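Local coordinates for possible galactose mutarotase (Streptomyces platensis subsp. rosaceus, PDB 4RNL), which probably interconverts the alpha and beta anomers of galactose, as aldose 1-epimerases do, although its function has not been established, at residues A[32-37]-A[156-161]; A[256-261]-A[272-277]; A[268-273]-A[336-341]. One frame throughout, in Å; residues are numbered along the deposited sequence.

How the interactions relate
From the N terminus, 32-37 is met by 156-161 in interaction 1, closing a loop of 118 residues and tying the five-stranded sheet to the nine-stranded one. The chain then forms the hairpin of interaction 2, where 256-261 pairs with 272-277 across only ten residues. Interaction 3 starts on that same hairpin: 268-273 pairs with 336-341, closing a loop of 62 residues. Interaction 1 precedes the others in series, whereas interactions 2 and 3 cross and share L272 and A273, so strand 268-274 is bonded along both edges. Interactions 1 and 3 also touch, with G161 O 2.9 Å from F340 N, probably a hydrogen bond.

Interaction 1 of 3, residues A[32-37]-A[156-161]; sequences AGLRVR and YTLSAG
L34 and L158 meet at a seam between two antiparallel sheets of the all-beta galactose mutarotase fold. L34 stands just before strand 35-39 of the five-stranded sheet, and L158 lies close to the end of strand 150-159 in the nine-stranded one. No hydrogen bond runs directly between the two segments; methyl groups and backbone atoms do the touching. The leucines cross obliquely, and the two branches of L158 have different tasks. Its CD1 lies 3.6 Å from CD1 of L34 and also approaches CB of that residue, while L158 CD2 rests 3.5 Å from the backbone atom L34 O. In L158, CG stands anti to the backbone N (chi1 178°), and the methyls beyond it meet L34; a forked, apolar residue suits a place where one methyl meets the L34 side chain and the other its backbone.

L34 CD1 has a second neighbour in G161 O, at 3.5 Å. Here the chain turns out of its strand through A160, whose positive phi of 52° accompanies the change of direction. A160 O comes to 3.5 Å from G33 CA, which explains the glycine: a CB at that position would run into this oxygen.

Further out, A50 of strand 45-51 packs on L34, and L27 of strand 21-28 on L158, extending the apolar layer. S29 bridges the segments, its OG hydrogen-bonded both to L34 N and to A160 O, two atoms that lie 3.5 Å apart without bonding each other.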
ATOM      1  N   ALA A  32      16.920  -1.263  18.255  1.00 31.01           N
ATOM      2  CA  ALA A  32      16.137  -2.494  18.339  1.00 31.02           C
ATOM      3  C   ALA A  32      14.767  -2.320  17.697  1.00 30.29           C
ATOM      4  O   ALA A  32      13.993  -3.273  17.593  1.00 28.52           O
ATOM      5  CB  ALA A  32      15.996  -2.941  19.788  1.00 31.64           C
ATOM      6  N   GLY A  33      14.469  -1.093  17.280  1.00 24.22           N
ATOM      7  CA  GLY A  33      13.198  -0.788  16.651  1.00 22.15           C
ATOM      8  C   GLY A  33      13.353  -0.478  15.177  1.00 18.27           C
ATOM      9  O   GLY A  33      14.105  -1.146  14.466  1.00 26.14           O
ATOM     10  N   LEU A  34      12.639   0.543  14.717  1.00 16.67           N
ATOM     11  CA  LEU A  34      12.625   0.883  13.308  1.00 16.20           C
ATOM     12  C   LEU A  34      12.994   2.329  13.096  1.00 15.32           C
ATOM     13  O   LEU A  34      12.892   3.150  14.009  1.00 15.77           O
ATOM     14  CB  LEU A  34      11.215   0.695  12.734  1.00 16.50           C
ATOM     15  CG  LEU A  34      10.507  -0.649  12.806  1.00 18.36           C
ATOM     16  CD1 LEU A  34       9.235  -0.549  11.997  1.00 17.53           C
ATOM     17  CD2 LEU A  34      11.401  -1.743  12.276  1.00 18.95           C
ATOM     18  N   ARG A  35      13.396   2.641  11.872  1.00 15.11           N
ATOM     19  CA  ARG A  35      13.347   4.016  11.395  1.00 14.79           C
ATOM     20  C   ARG A  35      12.475   3.989  10.148  1.00 13.46           C
ATOM     21  O   ARG A  35      12.687   3.171   9.236  1.00 14.46           O
ATOM     22  CB  ARG A  35      14.745   4.585  11.089  1.00 15.02           C
ATOM     23  CG  ARG A  35      14.687   6.039  10.604  1.00 14.24           C
ATOM     24  CD  ARG A  35      16.028   6.749  10.683  1.00 16.74           C
ATOM     25  NE  ARG A  35      17.067   6.046   9.939  1.00 23.89           N
ATOM     26  CZ  ARG A  35      18.370   6.211  10.149  1.00 33.45           C
ATOM     27  NH1 ARG A  35      18.785   7.063  11.081  1.00 29.26           N
ATOM     28  NH2 ARG A  35      19.253   5.528   9.431  1.00 34.26           N
ATOM     29  N   VAL A  36      11.463   4.842  10.143  1.00 12.25           N
ATOM     30  CA  VAL A  36      10.556   4.963   9.017  1.00 11.83           C
ATOM     31  C   VAL A  36      10.530   6.422   8.613  1.00 15.23           C
ATOM     32  O   VAL A  36      10.426   7.302   9.468  1.00 17.29           O
ATOM     33  CB  VAL A  36       9.130   4.506   9.402  1.00 12.50           C
ATOM     34  CG1 VAL A  36       8.154   4.760   8.248  1.00 12.82           C
ATOM     35  CG2 VAL A  36       9.129   3.017   9.793  1.00 12.97           C
ATOM     36  N   ARG A  37      10.649   6.692   7.317  1.00 11.09           N
ATOM     37  CA  ARG A  37      10.536   8.068   6.842  1.00 10.51           C
ATOM     38  C   ARG A  37       9.335   8.190   5.915  1.00 11.98           C
ATOM     39  O   ARG A  37       9.135   7.338   5.047  1.00 10.77           O
ATOM     40  CB  ARG A  37      11.816   8.494   6.121  1.00 13.48           C
ATOM     41  CG  ARG A  37      13.063   8.423   6.992  1.00 15.42           C
ATOM     42  CD  ARG A  37      14.268   9.018   6.278  1.00 26.97           C
ATOM     43  NE  ARG A  37      15.479   8.915   7.091  1.00 33.81           N
ATOM     44  CZ  ARG A  37      16.485   8.087   6.828  1.00 47.40           C
ATOM     45  NH1 ARG A  37      16.433   7.296   5.761  1.00 51.25           N
ATOM     46  NH2 ARG A  37      17.547   8.054   7.623  1.00 47.14           N
ATOM     47  N   TYR A 156       0.322   7.755  10.594  1.00  9.38           N
ATOM     48  CA  TYR A 156       1.432   6.811  10.593  1.00  9.82           C
ATOM     49  C   TYR A 156       2.095   6.900  11.967  1.00 11.31           C
ATOM     50  O   TYR A 156       2.609   7.955  12.333  1.00 13.69           O
ATOM     51  CB  TYR A 156       2.480   7.208   9.545  1.00  9.08           C
ATOM     52  CG  TYR A 156       2.030   7.280   8.089  1.00  9.05           C
ATOM     53  CD1 TYR A 156       1.228   8.329   7.637  1.00 12.86           C
ATOM     54  CD2 TYR A 156       2.462   6.338   7.160  1.00 14.26           C
ATOM     55  CE1 TYR A 156       0.842   8.419   6.294  1.00 14.22           C
ATOM     56  CE2 TYR A 156       2.079   6.418   5.814  1.00 11.08           C
ATOM     57  CZ  TYR A 156       1.267   7.454   5.399  1.00  9.31           C
ATOM     58  OH  TYR A 156       0.907   7.537   4.064  1.00 11.13           O
ATOM     59  N   THR A 157       2.076   5.819  12.739  1.00 10.01           N
ATOM     60  CA  THR A 157       2.763   5.834  14.039  1.00 10.10           C
ATOM     61  C   THR A 157       3.675   4.632  14.209  1.00 14.81           C
ATOM     62  O   THR A 157       3.495   3.595  13.571  1.00 14.39           O
ATOM     63  CB  THR A 157       1.785   5.880  15.213  1.00 11.92           C
ATOM     64  OG1 THR A 157       0.836   4.815  15.080  1.00 12.53           O
ATOM     65  CG2 THR A 157       1.043   7.214  15.233  1.00 11.80           C
ATOM     66  N   LEU A 158       4.657   4.784  15.085  1.00 12.59           N
ATOM     67  CA  LEU A 158       5.660   3.755  15.276  1.00 14.46           C
ATOM     68  C   LEU A 158       5.708   3.409  16.746  1.00 16.72           C
ATOM     69  O   LEU A 158       5.728   4.296  17.598  1.00 18.27           O
ATOM     70  CB  LEU A 158       7.030   4.269  14.812  1.00 12.73           C
ATOM     71  CG  LEU A 158       8.244   3.358  14.978  1.00 14.87           C
ATOM     72  CD1 LEU A 158       8.064   2.053  14.193  1.00 15.82           C
ATOM     73  CD2 LEU A 158       9.514   4.086  14.531  1.00 16.50           C
ATOM     74  N   SER A 159       5.704   2.120  17.042  1.00 13.72           N
ATOM     75  CA  SER A 159       5.895   1.655  18.411  1.00 15.33           C
ATOM     76  C   SER A 159       6.826   0.460  18.369  1.00 18.08           C
ATOM     77  O   SER A 159       6.459  -0.581  17.818  1.00 15.47           O
ATOM     78  CB  SER A 159       4.558   1.247  19.030  1.00 24.43           C
ATOM     79  OG  SER A 159       4.738   0.817  20.370  1.00 32.89           O
ATOM     80  N   ALA A 160       8.024   0.614  18.931  1.00 19.20           N
ATOM     81  CA  ALA A 160       9.044  -0.435  18.876  1.00 16.34           C
ATOM     82  C   ALA A 160       9.274  -0.912  17.440  1.00 17.10           C
ATOM     83  O   ALA A 160       9.711  -0.143  16.582  1.00 17.16           O
ATOM     84  CB  ALA A 160       8.669  -1.610  19.791  1.00 15.77           C
ATOM     85  N   GLY A 161       8.960  -2.175  17.166  1.00 13.92           N
ATOM     86  CA  GLY A 161       9.196  -2.718  15.840  1.00 14.19           C
ATOM     87  C   GLY A 161       7.997  -2.696  14.908  1.00 16.33           C
ATOM     88  O   GLY A 161       8.036  -3.319  13.849  1.00 15.12           O
TER

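Interaction 2 of 3, residues A[256-261]-A[272-277]; sequences RTVAEL and LATTEP
R256 reaches with its guanidinium edge to the backbone oxygens of T274 and E276. CB leads to CG, which sits between the backbone N and the carbonyl carbon (chi1 80°), and the chain bends again at chi2 (-63°). CD then passes 3.4 Å from T274 O. At the tip, NH2 gives two hydrogen bonds, to T274 O at 2.9 Å and to E276 O at 3.0 Å; T274 O lies in the guanidinium plane, E276 O a little out of it. T274 O is thus gripped twice, since R256 N and R256 NH2 reach it from opposite faces of its carbonyl plane. V258 CG1 lies over one face of the guanidinium, offset toward its rim, and NH1 bonds to D248 O. A long, flat, many-handed donor suits a place rich in backbone oxygens; a leucine here would probably leave E276 O without this partner and T274 O with the backbone N-H as its one donor from the opposite strand.

Between T257 and A259 the antiparallel register slips by one in a classic beta bulge. Two residues, V258 and A259, stand against the single L272 of the other strand, and L272 O takes V258 N at 2.8 Å, nearly along the C=O axis, and A259 N at a longer 3.3 Å. V258 CG2 packs 3.8 Å from T274 CG2, while T274 OG1 bonds to T336 OG1 and closes an ST turn with E276 N.

The hairpin lies within the nine-stranded sheet, with strand 199-202 beside 256-262 and strand 332-342 beside 268-274. A259 and L272 pack on L279 of strand 278-282, and L272 also on L307 of strand 305-310, both strands of the seven-stranded sheet.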
ATOM      1  N   ARG A 256      -6.114  -8.167  12.373  1.00 15.93           N
ATOM      2  CA  ARG A 256      -5.564  -9.464  12.752  1.00 13.22           C
ATOM      3  C   ARG A 256      -4.480  -9.811  11.750  1.00 11.13           C
ATOM      4  O   ARG A 256      -4.502  -9.318  10.620  1.00 12.23           O
ATOM      5  CB  ARG A 256      -6.659 -10.546  12.795  1.00 14.48           C
ATOM      6  CG  ARG A 256      -7.073 -11.144  11.429  1.00 15.31           C
ATOM      7  CD  ARG A 256      -7.689 -10.123  10.472  1.00 14.98           C
ATOM      8  NE  ARG A 256      -8.518 -10.754   9.432  1.00 12.09           N
ATOM      9  CZ  ARG A 256      -9.022 -10.109   8.381  1.00 12.22           C
ATOM     10  NH1 ARG A 256      -9.771 -10.754   7.501  1.00 10.86           N
ATOM     11  NH2 ARG A 256      -8.773  -8.818   8.211  1.00 11.36           N
ATOM     12  N   THR A 257      -3.519 -10.635  12.161  1.00 12.21           N
ATOM     13  CA  THR A 257      -2.413 -11.014  11.276  1.00 12.46           C
ATOM     14  C   THR A 257      -2.949 -11.810  10.090  1.00 15.86           C
ATOM     15  O   THR A 257      -3.645 -12.810  10.277  1.00 14.04           O
ATOM     16  CB  THR A 257      -1.391 -11.870  12.023  1.00 18.70           C
ATOM     17  OG1 THR A 257      -0.880 -11.123  13.135  1.00 19.86           O
ATOM     18  CG2 THR A 257      -0.237 -12.270  11.099  1.00 14.84           C
ATOM     19  N   VAL A 258      -2.640 -11.367   8.877  1.00  8.46           N
ATOM     20  CA  VAL A 258      -3.148 -12.036   7.673  1.00 10.86           C
ATOM     21  C   VAL A 258      -2.015 -12.487   6.764  1.00 12.77           C
ATOM     22  O   VAL A 258      -2.229 -13.273   5.833  1.00 17.18           O
ATOM     23  CB  VAL A 258      -4.083 -11.126   6.854  1.00 14.53           C
ATOM     24  CG1 VAL A 258      -5.345 -10.777   7.663  1.00 12.03           C
ATOM     25  CG2 VAL A 258      -3.338  -9.864   6.411  1.00 13.97           C
ATOM     26  N   ALA A 259      -0.808 -11.997   7.030  1.00 11.92           N
ATOM     27  CA  ALA A 259       0.332 -12.360   6.199  1.00 11.01           C
ATOM     28  C   ALA A 259       1.591 -12.404   7.030  1.00 12.65           C
ATOM     29  O   ALA A 259       1.800 -11.552   7.899  1.00 12.13           O
ATOM     30  CB  ALA A 259       0.494 -11.373   5.052  1.00 14.95           C
ATOM     31  N   GLU A 260       2.434 -13.395   6.757  1.00 13.00           N
ATOM     32  CA  GLU A 260       3.759 -13.469   7.376  1.00 10.59           C
ATOM     33  C   GLU A 260       4.779 -13.658   6.280  1.00 13.29           C
ATOM     34  O   GLU A 260       4.710 -14.632   5.528  1.00 12.25           O
ATOM     35  CB  GLU A 260       3.827 -14.636   8.371  1.00 11.03           C
ATOM     36  CG  GLU A 260       2.951 -14.421   9.614  1.00 13.70           C
ATOM     37  CD  GLU A 260       2.863 -15.653  10.492  1.00 28.44           C
ATOM     38  OE1 GLU A 260       3.193 -16.756  10.008  1.00 31.89           O
ATOM     39  OE2 GLU A 260       2.464 -15.521  11.670  1.00 35.96           O
ATOM     40  N   LEU A 261       5.715 -12.717   6.186  1.00 10.76           N
ATOM     41  CA  LEU A 261       6.748 -12.753   5.163  1.00  8.25           C
ATOM     42  C   LEU A 261       8.088 -12.915   5.876  1.00  9.26           C
ATOM     43  O   LEU A 261       8.305 -12.336   6.957  1.00 10.02           O
ATOM     44  CB  LEU A 261       6.718 -11.434   4.386  1.00  9.55           C
ATOM     45  CG  LEU A 261       7.657 -11.224   3.200  1.00 10.75           C
ATOM     46  CD1 LEU A 261       7.333 -12.143   2.022  1.00 13.74           C
ATOM     47  CD2 LEU A 261       7.564  -9.760   2.773  1.00  9.19           C
ATOM     48  N   LEU A 272       1.960  -8.952   8.986  1.00 11.71           N
ATOM     49  CA  LEU A 272       1.092  -7.889   8.494  1.00  9.40           C
ATOM     50  C   LEU A 272      -0.314  -8.135   9.022  1.00 14.38           C
ATOM     51  O   LEU A 272      -0.900  -9.192   8.753  1.00 11.83           O
ATOM     52  CB  LEU A 272       1.063  -7.925   6.954  1.00 10.98           C
ATOM     53  CG  LEU A 272       0.367  -6.764   6.232  1.00 16.51           C
ATOM     54  CD1 LEU A 272       1.055  -5.459   6.564  1.00 17.71           C
ATOM     55  CD2 LEU A 272       0.333  -6.959   4.720  1.00 17.06           C
ATOM     56  N   ALA A 273      -0.851  -7.170   9.765  1.00 12.58           N
ATOM     57  CA  ALA A 273      -2.203  -7.287  10.320  1.00  8.80           C
ATOM     58  C   ALA A 273      -3.090  -6.212   9.722  1.00  9.47           C
ATOM     59  O   ALA A 273      -2.627  -5.098   9.465  1.00 10.23           O
ATOM     60  CB  ALA A 273      -2.174  -7.182  11.829  1.00 10.50           C
ATOM     61  N   THR A 274      -4.363  -6.535   9.491  1.00  9.42           N
ATOM     62  CA  THR A 274      -5.249  -5.573   8.851  1.00 11.23           C
ATOM     63  C   THR A 274      -6.713  -5.808   9.172  1.00 11.06           C
ATOM     64  O   THR A 274      -7.112  -6.904   9.569  1.00 10.32           O
ATOM     65  CB  THR A 274      -5.062  -5.566   7.312  1.00 14.62           C
ATOM     66  OG1 THR A 274      -5.743  -4.440   6.743  1.00 10.62           O
ATOM     67  CG2 THR A 274      -5.603  -6.854   6.682  1.00 11.73           C
ATOM     68  N   THR A 275      -7.506  -4.756   8.995  1.00 10.31           N
ATOM     69  CA  THR A 275      -8.960  -4.827   9.081  1.00 11.48           C
ATOM     70  C   THR A 275      -9.562  -5.198   7.722  1.00 14.63           C
ATOM     71  O   THR A 275     -10.731  -5.573   7.624  1.00 11.77           O
ATOM     72  CB  THR A 275      -9.524  -3.462   9.477  1.00  9.97           C
ATOM     73  OG1 THR A 275      -8.981  -2.469   8.599  1.00  9.77           O
ATOM     74  CG2 THR A 275      -9.141  -3.120  10.920  1.00 13.01           C
ATOM     75  N   GLU A 276      -8.758  -5.074   6.670  1.00  9.51           N
ATOM     76  CA  GLU A 276      -9.245  -5.242   5.291  1.00 10.05           C
ATOM     77  C   GLU A 276      -9.605  -6.682   4.934  1.00 10.43           C
ATOM     78  O   GLU A 276      -9.056  -7.628   5.508  1.00 11.07           O
ATOM     79  CB  GLU A 276      -8.175  -4.734   4.312  1.00 10.23           C
ATOM     80  CG  GLU A 276      -7.969  -3.225   4.358  1.00 13.13           C
ATOM     81  CD  GLU A 276      -9.123  -2.457   3.729  1.00 19.66           C
ATOM     82  OE1 GLU A 276      -9.758  -2.982   2.791  1.00 19.47           O
ATOM     83  OE2 GLU A 276      -9.403  -1.322   4.172  1.00 23.32           O
ATOM     84  N   PRO A 277     -10.503  -6.857   3.950  1.00  9.69           N
ATOM     85  CA  PRO A 277     -10.898  -8.197   3.506  1.00 10.97           C
ATOM     86  C   PRO A 277     -10.004  -8.766   2.403  1.00 14.77           C
ATOM     87  O   PRO A 277     -10.098  -9.954   2.057  1.00 12.79           O
ATOM     88  CB  PRO A 277     -12.292  -7.953   2.930  1.00 10.64           C
ATOM     89  CG  PRO A 277     -12.185  -6.552   2.334  1.00  9.48           C
ATOM     90  CD  PRO A 277     -11.319  -5.800   3.313  1.00 11.35           C
TER

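Interaction 3 of 3, residues A[268-273]-A[336-341]; sequences RALALA and TVYAFS
A273 O accepts the backbone N-H of V337 at 2.8 Å, and T336 CA brings a CA-H...O contact to the same oxygen at 3.2 Å. T336 CG2 lies near it too, while T336 OG1 hydrogen-bonds to T309 OG1. In return A273 N bonds to V337 O, and the pairs A271 with A339 and A269 with S341 repeat this double bonding, making six hydrogen bonds in all.

This is regular antiparallel pairing inside the nine-stranded sheet, where strand 268-274 runs beside strand 332-342. The face carrying A269, A271 and A273 also bears V337, A339 and S341, all short side chains. The other face is apolar and aromatic, and two leucines reach across to rings on the adjacent strand; a leucine is long enough for this, and the flat ring offers its methyl a broad apolar face. L270 CD1 makes a CH-pi contact over the face of the F340 ring, 4.0 Å from its centroid, and meets the Y338 ring at its edge. L272 CD1 lies likewise over the face of the Y338 ring, 3.7 Å from its centroid, and also touches T336 CG2. Beyond them, L185 of strand 180-185 packs against L270 and F340.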
ATOM      1  N   ARG A 268      15.077 -11.508   8.811  1.00 11.02           N
ATOM      2  CA  ARG A 268      14.024 -10.520   9.056  1.00 10.40           C
ATOM      3  C   ARG A 268      12.645 -11.095   8.759  1.00 13.30           C
ATOM      4  O   ARG A 268      12.454 -11.801   7.767  1.00 11.74           O
ATOM      5  CB  ARG A 268      14.240  -9.247   8.224  1.00 10.17           C
ATOM      6  CG  ARG A 268      15.485  -8.458   8.635  1.00 11.15           C
ATOM      7  CD  ARG A 268      15.440  -7.016   8.111  1.00 14.11           C
ATOM      8  NE  ARG A 268      16.709  -6.316   8.349  1.00 14.18           N
ATOM      9  CZ  ARG A 268      17.798  -6.462   7.601  1.00 19.09           C
ATOM     10  NH1 ARG A 268      17.783  -7.282   6.552  1.00 14.47           N
ATOM     11  NH2 ARG A 268      18.902  -5.793   7.896  1.00 15.16           N
ATOM     12  N   ALA A 269      11.692 -10.793   9.634  1.00 11.91           N
ATOM     13  CA  ALA A 269      10.324 -11.284   9.488  1.00 11.17           C
ATOM     14  C   ALA A 269       9.345 -10.132   9.581  1.00 12.06           C
ATOM     15  O   ALA A 269       9.556  -9.190  10.348  1.00 14.77           O
ATOM     16  CB  ALA A 269      10.014 -12.313  10.564  1.00 14.28           C
ATOM     17  N   LEU A 270       8.270 -10.223   8.806  1.00 12.69           N
ATOM     18  CA  LEU A 270       7.171  -9.266   8.867  1.00 12.12           C
ATOM     19  C   LEU A 270       5.873 -10.001   9.129  1.00 13.91           C
ATOM     20  O   LEU A 270       5.583 -11.009   8.474  1.00 12.34           O
ATOM     21  CB  LEU A 270       7.037  -8.536   7.533  1.00 10.43           C
ATOM     22  CG  LEU A 270       5.769  -7.700   7.328  1.00  9.88           C
ATOM     23  CD1 LEU A 270       5.789  -6.461   8.225  1.00  8.93           C
ATOM     24  CD2 LEU A 270       5.658  -7.304   5.873  1.00 13.02           C
ATOM     25  N   ALA A 271       5.110  -9.503  10.096  1.00 11.28           N
ATOM     26  CA  ALA A 271       3.732  -9.937  10.300  1.00 12.38           C
ATOM     27  C   ALA A 271       2.846  -8.755   9.954  1.00 10.86           C
ATOM     28  O   ALA A 271       2.974  -7.676  10.550  1.00 13.19           O
ATOM     29  CB  ALA A 271       3.509 -10.373  11.746  1.00 12.56           C
ATOM     30  N   LEU A 272       1.960  -8.952   8.986  1.00 11.71           N
ATOM     31  CA  LEU A 272       1.092  -7.889   8.494  1.00  9.40           C
ATOM     32  C   LEU A 272      -0.314  -8.135   9.022  1.00 14.38           C
ATOM     33  O   LEU A 272      -0.900  -9.192   8.753  1.00 11.83           O
ATOM     34  CB  LEU A 272       1.063  -7.925   6.954  1.00 10.98           C
ATOM     35  CG  LEU A 272       0.367  -6.764   6.232  1.00 16.51           C
ATOM     36  CD1 LEU A 272       1.055  -5.459   6.564  1.00 17.71           C
ATOM     37  CD2 LEU A 272       0.333  -6.959   4.720  1.00 17.06           C
ATOM     38  N   ALA A 273      -0.851  -7.170   9.765  1.00 12.58           N
ATOM     39  CA  ALA A 273      -2.203  -7.287  10.320  1.00  8.80           C
ATOM     40  C   ALA A 273      -3.090  -6.212   9.722  1.00  9.47           C
ATOM     41  O   ALA A 273      -2.627  -5.098   9.465  1.00 10.23           O
ATOM     42  CB  ALA A 273      -2.174  -7.182  11.829  1.00 10.50           C
ATOM     43  N   THR A 336      -3.830  -0.987   9.166  1.00 11.57           N
ATOM     44  CA  THR A 336      -2.864  -2.012   8.813  1.00  9.77           C
ATOM     45  C   THR A 336      -1.611  -1.815   9.672  1.00 14.67           C
ATOM     46  O   THR A 336      -1.196  -0.684   9.934  1.00 11.93           O
ATOM     47  CB  THR A 336      -2.557  -1.981   7.296  1.00 12.48           C
ATOM     48  OG1 THR A 336      -3.762  -2.288   6.564  1.00 13.33           O
ATOM     49  CG2 THR A 336      -1.495  -3.018   6.941  1.00 14.40           C
ATOM     50  N   VAL A 337      -1.047  -2.911  10.167  1.00 12.29           N
ATOM     51  CA  VAL A 337       0.132  -2.831  11.021  1.00  9.74           C
ATOM     52  C   VAL A 337       1.225  -3.703  10.425  1.00 14.06           C
ATOM     53  O   VAL A 337       0.989  -4.865  10.090  1.00 13.46           O
ATOM     54  CB  VAL A 337      -0.161  -3.317  12.456  1.00 13.30           C
ATOM     55  CG1 VAL A 337       1.086  -3.164  13.332  1.00 13.28           C
ATOM     56  CG2 VAL A 337      -1.339  -2.562  13.065  1.00 16.55           C
ATOM     57  N   TYR A 338       2.415  -3.130  10.273  1.00 11.72           N
ATOM     58  CA  TYR A 338       3.569  -3.868   9.790  1.00  9.73           C
ATOM     59  C   TYR A 338       4.460  -4.130  10.993  1.00 12.38           C
ATOM     60  O   TYR A 338       5.126  -3.215  11.469  1.00 13.73           O
ATOM     61  CB  TYR A 338       4.352  -3.023   8.787  1.00 12.42           C
ATOM     62  CG  TYR A 338       3.610  -2.666   7.514  1.00 14.33           C
ATOM     63  CD1 TYR A 338       2.618  -1.689   7.507  1.00 22.12           C
ATOM     64  CD2 TYR A 338       3.938  -3.280   6.312  1.00 16.30           C
ATOM     65  CE1 TYR A 338       1.953  -1.352   6.336  1.00 21.08           C
ATOM     66  CE2 TYR A 338       3.290  -2.946   5.138  1.00 19.70           C
ATOM     67  CZ  TYR A 338       2.299  -1.984   5.158  1.00 28.40           C
ATOM     68  OH  TYR A 338       1.654  -1.665   3.986  1.00 34.64           O
ATOM     69  N   ALA A 339       4.475  -5.366  11.487  1.00 12.02           N
ATOM     70  CA  ALA A 339       5.259  -5.699  12.678  1.00 12.45           C
ATOM     71  C   ALA A 339       6.507  -6.487  12.293  1.00 12.43           C
ATOM     72  O   ALA A 339       6.412  -7.611  11.794  1.00 13.75           O
ATOM     73  CB  ALA A 339       4.411  -6.489  13.681  1.00 13.70           C
ATOM     74  N   PHE A 340       7.674  -5.891  12.526  1.00 12.33           N
ATOM     75  CA  PHE A 340       8.939  -6.518  12.153  1.00 11.22           C
ATOM     76  C   PHE A 340       9.566  -7.228  13.338  1.00 15.07           C
ATOM     77  O   PHE A 340       9.451  -6.780  14.480  1.00 15.86           O
ATOM     78  CB  PHE A 340       9.917  -5.477  11.576  1.00 12.00           C
ATOM     79  CG  PHE A 340       9.460  -4.881  10.268  1.00 13.11           C
ATOM     80  CD1 PHE A 340       8.580  -3.805  10.249  1.00 11.03           C
ATOM     81  CD2 PHE A 340       9.890  -5.415   9.057  1.00 16.12           C
ATOM     82  CE1 PHE A 340       8.143  -3.264   9.038  1.00 12.44           C
ATOM     83  CE2 PHE A 340       9.464  -4.884   7.854  1.00 15.58           C
ATOM     84  CZ  PHE A 340       8.579  -3.811   7.841  1.00 11.95           C
ATOM     85  N   SER A 341      10.237  -8.340  13.059  1.00 13.92           N
ATOM     86  CA  SER A 341      10.937  -9.107  14.084  1.00 14.57           C
ATOM     87  C   SER A 341      12.004  -9.915  13.376  1.00 14.18           C
ATOM     88  O   SER A 341      12.264  -9.690  12.191  1.00 14.00           O
ATOM     89  CB  SER A 341       9.974 -10.040  14.814  1.00 16.21           C
ATOM     90  OG  SER A 341       9.380 -10.955  13.907  1.00 16.55           O
TER